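Local coordinates for protein tyrosinase (Burkholderia thailandensis, PDB 5ZRD) that catalyses, with a pair of copper ions, the oxygenation of phenols to catechols, and probably their onward oxidation to quinones, working well at acidic pH, at residues S214-R217 with A218-G222; L269-V273 with E274-N278; N278-H281 with L282-G286. All coordinates share one frame; numbering follows the deposited sequence.

Contact 1 (S214-R217 with A218-G222); sequences SNVR and AWLKG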
# COMPACT_ATOMS: atom_id res chain seq x y z
N SER A 214 35.62 6.44 -33.49
CA SER A 214 36.39 5.22 -33.54
C SER A 214 35.63 4.07 -32.85
O SER A 214 35.61 2.93 -33.34
CB SER A 214 37.75 5.51 -32.94
OG SER A 214 38.29 4.33 -32.44
N ASN A 215 34.99 4.36 -31.71
CA ASN A 215 34.08 3.40 -31.03
C ASN A 215 32.94 3.03 -31.99
O ASN A 215 32.66 1.85 -32.17
CB ASN A 215 33.55 3.98 -29.72
CG ASN A 215 32.85 3.00 -28.79
OD1 ASN A 215 31.77 3.30 -28.26
ND2 ASN A 215 33.45 1.86 -28.57
N VAL A 216 32.36 4.00 -32.68
CA VAL A 216 31.25 3.63 -33.54
C VAL A 216 31.78 2.71 -34.64
O VAL A 216 31.09 1.73 -35.00
CB VAL A 216 30.53 4.87 -34.08
CG1 VAL A 216 29.62 4.54 -35.25
CG2 VAL A 216 29.73 5.54 -32.97
N ARG A 217 32.99 2.98 -35.15
CA ARG A 217 33.52 2.15 -36.28
C ARG A 217 33.79 0.70 -35.83
O ARG A 217 33.59 -0.26 -36.58
CB ARG A 217 34.80 2.77 -36.84
CG ARG A 217 34.59 4.03 -37.67
CD ARG A 217 35.94 4.53 -38.19
NE ARG A 217 36.46 3.60 -39.19
CZ ARG A 217 37.76 3.39 -39.44
NH1 ARG A 217 38.68 4.20 -38.95
NH2 ARG A 217 38.11 2.31 -40.12
N ALA A 218 34.27 0.56 -34.59
CA ALA A 218 34.63 -0.74 -34.02
C ALA A 218 33.37 -1.56 -33.79
O ALA A 218 33.35 -2.73 -34.06
CB ALA A 218 35.38 -0.56 -32.72
N TRP A 219 32.36 -0.95 -33.20
CA TRP A 219 31.07 -1.62 -33.02
C TRP A 219 30.53 -2.10 -34.37
O TRP A 219 30.07 -3.24 -34.49
CB TRP A 219 30.07 -0.67 -32.36
CG TRP A 219 30.05 -0.70 -30.87
CD1 TRP A 219 30.76 0.10 -30.02
CD2 TRP A 219 29.20 -1.49 -30.04
NE1 TRP A 219 30.42 -0.15 -28.72
CE2 TRP A 219 29.47 -1.13 -28.70
CE3 TRP A 219 28.27 -2.50 -30.28
CZ2 TRP A 219 28.81 -1.71 -27.62
CZ3 TRP A 219 27.63 -3.09 -29.21
CH2 TRP A 219 27.90 -2.70 -27.90
N LEU A 220 30.57 -1.23 -35.38
CA LEU A 220 30.07 -1.61 -36.72
C LEU A 220 30.92 -2.74 -37.33
O LEU A 220 30.39 -3.71 -37.89
CB LEU A 220 30.07 -0.38 -37.62
CG LEU A 220 28.95 0.61 -37.32
CD1 LEU A 220 29.25 1.94 -37.96
CD2 LEU A 220 27.61 0.07 -37.82
N LYS A 221 32.23 -2.62 -37.20
CA LYS A 221 33.12 -3.65 -37.68
C LYS A 221 32.91 -4.97 -36.93
O LYS A 221 32.77 -5.98 -37.57
CB LYS A 221 34.59 -3.25 -37.52
CG LYS A 221 35.53 -4.13 -38.32
CD LYS A 221 36.98 -3.67 -38.30
CE LYS A 221 37.89 -4.54 -39.15
NZ LYS A 221 39.25 -4.69 -38.56
N GLY A 222 32.88 -4.97 -35.59
CA GLY A 222 32.96 -6.23 -34.80
C GLY A 222 34.39 -6.58 -34.41
O GLY A 222 34.69 -7.68 -33.93
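Asn215 and Trp219, one helical turn apart, lie side by side and point the same way, yet their flat groups stand almost perpendicular, the amide and indole planes 83° apart. With Asn215 CG anti to the backbone N (chi1 -168°), the amide is laid beside the pyrrole corner of the ring, and Asn215 CG comes to 3.8 Å from Trp219 CD1. The carbonyl O of Asn215 meets the same ring at its edge, 3.4 Å from Trp219 CD1, while accepting the backbone bond from Trp219 N at 3.0 Å. On another flank Val216 and Leu220 also run alongside each other, Val216 CG1 touching Leu220 CD1 at 3.8 Å; branched aliphatic chains suit this buried flank. Arg217 and Lys221 occupy the partly exposed side, where their long chains let the polar ends reach backbone carbonyls, Arg217 NE to Leu125 O and Lys221 NZ to Ser224 O. Between them Lys221 N binds Arg217 O at 2.8 Å. Gly222 then leaves the helix at positive phi (93°), where glycine, lacking CB, is comfortable beside the preceding carbonyl O. The indole packs against helix 274-285, touching Asp279 and Ala283, with its NE1 bonded to Phe287 O and the rings of Tyr289 and His463, the latter on strand 456-466, meeting it edge-to-face. Leu220 packs instead against helices 122-127 and 237-244.

Contact 2 (L269-V273 with E274-N278); sequences LVTPV and ESPHN. With CU (copper (II) ion), chain K; CIT (citric acid), chain E.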
# COMPACT_ATOMS: atom_id res chain seq x y z
N LEU A 269 19.26 -18.71 -35.91
CA LEU A 269 19.31 -17.51 -35.11
C LEU A 269 18.58 -16.41 -35.86
O LEU A 269 19.01 -16.06 -36.95
CB LEU A 269 20.76 -17.08 -34.90
CG LEU A 269 21.48 -17.73 -33.72
CD1 LEU A 269 22.88 -17.16 -33.53
CD2 LEU A 269 20.68 -17.58 -32.44
N VAL A 270 17.52 -15.86 -35.29
CA VAL A 270 16.97 -14.63 -35.85
C VAL A 270 17.44 -13.43 -35.01
O VAL A 270 17.66 -13.52 -33.81
CB VAL A 270 15.44 -14.68 -35.98
CG1 VAL A 270 14.97 -15.97 -36.62
CG2 VAL A 270 14.75 -14.48 -34.67
N THR A 271 17.58 -12.31 -35.70
CA THR A 271 17.97 -11.06 -35.10
C THR A 271 16.87 -10.02 -35.34
O THR A 271 16.62 -9.69 -36.48
CB THR A 271 19.28 -10.52 -35.69
OG1 THR A 271 20.28 -11.48 -35.39
CG2 THR A 271 19.65 -9.17 -35.11
N PRO A 272 16.28 -9.49 -34.27
CA PRO A 272 15.32 -8.43 -34.34
C PRO A 272 16.01 -7.09 -34.66
O PRO A 272 17.19 -6.88 -34.33
CB PRO A 272 14.67 -8.37 -32.96
CG PRO A 272 15.77 -8.86 -32.02
CD PRO A 272 16.68 -9.72 -32.87
N VAL A 273 15.27 -6.19 -35.28
CA VAL A 273 15.84 -4.90 -35.58
C VAL A 273 16.24 -4.19 -34.27
O VAL A 273 17.13 -3.36 -34.27
CB VAL A 273 14.91 -4.00 -36.41
CG1 VAL A 273 13.63 -3.63 -35.69
CG2 VAL A 273 15.66 -2.75 -36.85
N GLU A 274 15.55 -4.53 -33.17
CA GLU A 274 15.80 -3.92 -31.87
C GLU A 274 17.25 -4.16 -31.39
O GLU A 274 17.75 -3.38 -30.59
CB GLU A 274 14.84 -4.45 -30.81
CG GLU A 274 14.74 -3.54 -29.61
CD GLU A 274 13.75 -3.98 -28.53
OE1 GLU A 274 13.54 -3.18 -27.54
OE2 GLU A 274 13.26 -5.13 -28.63
N SER A 275 17.88 -5.23 -31.86
CA SER A 275 19.18 -5.68 -31.36
C SER A 275 20.30 -4.73 -31.82
O SER A 275 20.95 -4.12 -31.00
CB SER A 275 19.42 -7.13 -31.75
OG SER A 275 20.57 -7.66 -31.11
N PRO A 276 20.52 -4.61 -33.12
CA PRO A 276 21.52 -3.67 -33.61
C PRO A 276 21.23 -2.24 -33.17
O PRO A 276 22.18 -1.45 -32.93
CB PRO A 276 21.46 -3.78 -35.14
CG PRO A 276 20.18 -4.53 -35.41
CD PRO A 276 20.08 -5.45 -34.22
N HIS A 277 19.94 -1.92 -33.06
CA HIS A 277 19.47 -0.65 -32.48
C HIS A 277 20.06 -0.45 -31.08
O HIS A 277 20.68 0.58 -30.82
CB HIS A 277 17.94 -0.58 -32.47
CG HIS A 277 17.37 0.19 -31.33
ND1 HIS A 277 17.16 -0.38 -30.08
CD2 HIS A 277 16.93 1.46 -31.22
CE1 HIS A 277 16.62 0.51 -29.26
NE2 HIS A 277 16.45 1.64 -29.93
N ASN A 278 19.85 -1.43 -30.21
CA ASN A 278 20.45 -1.46 -28.89
C ASN A 278 21.95 -1.17 -28.97
O ASN A 278 22.46 -0.32 -28.20
CB ASN A 278 20.16 -2.78 -28.18
CG ASN A 278 18.74 -2.91 -27.71
OD1 ASN A 278 17.92 -2.02 -27.94
ND2 ASN A 278 18.43 -4.01 -27.06
CU CU K . 16.35 3.75 -29.61
C1 CIT E . 17.40 -11.64 -28.82
O1 CIT E . 17.42 -12.29 -27.75
O2 CIT E . 16.52 -10.78 -28.99
C2 CIT E . 18.36 -11.81 -29.99
C3 CIT E . 19.67 -12.60 -29.78
O7 CIT E . 19.93 -13.34 -30.95
C4 CIT E . 20.92 -11.76 -30.00
C5 CIT E . 20.81 -11.31 -31.49
O3 CIT E . 21.04 -12.02 -32.50
O4 CIT E . 20.42 -10.17 -31.68
C6 CIT E . 19.54 -13.71 -28.74
O5 CIT E . 20.25 -13.85 -27.76
O6 CIT E . 18.67 -14.56 -28.94
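Thr271 sets its OG1 anti to the carbonyl carbon (chi1 -62°) and its CG2 anti to the backbone N, which sends the methyl to Pro276 CD, 3.8 Å from Thr271 CG2, and the hydroxyl to one carboxylate (C5, O3 and O4) of a bound citrate. Ser275, its OG anti to its own N (chi1 -170°), reaches the same carboxylate: Thr271 OG1 donates to citrate O3 at 3.0 Å and Ser275 OG to citrate O4 at 2.6 Å. Here the chain enters helix 274-285: Ser275 N binds Pro272 O at 3.0 Å, and a weak bond joins His277 N to Val273 O. Pro276 fits this first turn, where its missing N-H costs little, and its CD packs 3.2 Å from Pro272 O. Glu274 O accepts from both Asn278 N and His277 ND1, the latter at 3.1 Å and in the imidazole plane, which helps fix the ring's rotation. With ND1 engaged as a donor, His277 NE2 is the nitrogen that binds copper, 2.1 Å away, an ion shared with His281 and His320 beside a bound oxygen atom. The citrate, probably from the crystallisation liquor and also bonded by Lys464 NZ, suggests that this spot can hold an anion, without implying a physiological role.

Contact 3 (N278-H281 with L282-G286); sequences NDIH and LAVGG. With CU (copper (II) ion), chain K.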
# COMPACT_ATOMS: atom_id res chain seq x y z
N ASN A 278 19.85 -1.43 -30.21
CA ASN A 278 20.45 -1.46 -28.89
C ASN A 278 21.95 -1.17 -28.97
O ASN A 278 22.46 -0.32 -28.20
CB ASN A 278 20.16 -2.78 -28.18
CG ASN A 278 18.74 -2.91 -27.71
OD1 ASN A 278 17.92 -2.02 -27.94
ND2 ASN A 278 18.43 -4.01 -27.06
N ASP A 279 22.65 -1.79 -29.91
CA ASP A 279 24.12 -1.59 -30.03
C ASP A 279 24.49 -0.13 -30.21
O ASP A 279 25.44 0.35 -29.59
CB ASP A 279 24.70 -2.40 -31.20
CG ASP A 279 24.53 -3.92 -31.03
OD1 ASP A 279 24.34 -4.43 -29.89
OD2 ASP A 279 24.58 -4.62 -32.07
N ILE A 280 23.73 0.59 -31.04
CA ILE A 280 24.09 1.93 -31.44
C ILE A 280 23.89 2.82 -30.22
O ILE A 280 24.68 3.68 -29.96
CB ILE A 280 23.30 2.40 -32.70
CG1 ILE A 280 23.73 1.69 -33.99
CG2 ILE A 280 23.38 3.89 -32.88
CD1 ILE A 280 25.21 1.82 -34.35
N HIS A 281 22.80 2.63 -29.50
CA HIS A 281 22.61 3.30 -28.26
C HIS A 281 23.81 3.08 -27.33
O HIS A 281 24.24 3.99 -26.69
CB HIS A 281 21.35 2.77 -27.58
CG HIS A 281 20.09 3.45 -27.99
ND1 HIS A 281 19.52 4.46 -27.25
CD2 HIS A 281 19.25 3.21 -29.03
CE1 HIS A 281 18.37 4.80 -27.80
NE2 HIS A 281 18.20 4.09 -28.93
N LEU A 282 24.30 1.85 -27.17
CA LEU A 282 25.34 1.64 -26.19
C LEU A 282 26.66 2.26 -26.69
O LEU A 282 27.43 2.78 -25.91
CB LEU A 282 25.50 0.15 -25.89
CG LEU A 282 24.30 -0.56 -25.27
CD1 LEU A 282 24.74 -1.79 -24.50
CD2 LEU A 282 23.47 0.35 -24.38
N ALA A 283 26.96 2.16 -27.97
CA ALA A 283 28.20 2.71 -28.50
C ALA A 283 28.22 4.23 -28.32
O ALA A 283 29.15 4.82 -27.74
CB ALA A 283 28.34 2.33 -29.95
N VAL A 284 27.18 4.89 -28.81
CA VAL A 284 27.05 6.32 -28.70
C VAL A 284 26.90 6.75 -27.24
O VAL A 284 27.33 7.83 -26.85
CB VAL A 284 25.86 6.80 -29.54
CG1 VAL A 284 25.52 8.24 -29.21
CG2 VAL A 284 26.13 6.63 -31.03
N GLY A 285 26.26 5.92 -26.41
CA GLY A 285 25.88 6.32 -25.03
C GLY A 285 26.82 5.81 -23.92
O GLY A 285 26.46 5.93 -22.73
N GLY A 286 27.97 5.22 -24.26
CA GLY A 286 29.10 5.11 -23.31
C GLY A 286 29.82 3.77 -23.21
O GLY A 286 30.76 3.65 -22.38
CU CU K . 16.35 3.75 -29.61
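Gly285 N gives His281 O a weak bond at 2.8 Å, and Gly285, with no CB, suits this close approach. From its CB the His281 side chain turns so that CG is anti to the carbonyl carbon (chi1 -86°), which places the imidazole beside the copper. ND1 donates to Met304 O, a second-shell bond that helps hold the ring's rotation. CD2 and CE1 flank the copper almost evenly, the ion being 3.0 Å from His281 CD2 and 2.9 Å from His281 CE1, so it sits close to the bisector at the ring's tip, where His281 NE2 binds it at 2.0 Å. Histidine suits this place because one nitrogen can be held by the protein while the other takes the metal. Along the helix Leu282 N, Ala283 N and Val284 N bond to Asn278 O, Asp279 O and Ile280 O, and Leu282 CG rests 3.5 Å from Asn278 O. Val284 CG2 meets Ile280 CG2 at 4.3 Å, a loose apolar pair next to helix 315-334. Asp279 OD1 bonds Ser465 OG and Asp279 OD2 bonds His463 NE2, so both carboxylate oxygens have partners. Gly286, with positive phi (136°), forms a Schellman motif. Two histidines four apart on one helix, His277 and His281, joined at the metal by His320 from helix 315-334, form a histidine site characteristic of the type 3 dicopper centre in the tyrosinase helical bundle.

Following the chain from the N terminus, contact 1 comes first, at the C-terminal end of helix 205-221, and is finished before contact 2 starts in the loop after helix 256-265. Contact 2 leads into helix 274-285, and contact 3 carries on from the shared Asn278 through the C-terminal part of that helix. None nests in or crosses another; each closes a short local turn, not a long loop. The two helices meet where contacts 1 and 3 touch, through Asn215 and Trp219 of the first. Contacts 1 and 2 stay about 6 Å apart at their nearest atoms. Contacts 2 and 3 supply two ligands to one copper, with contact 1 packed behind their helix.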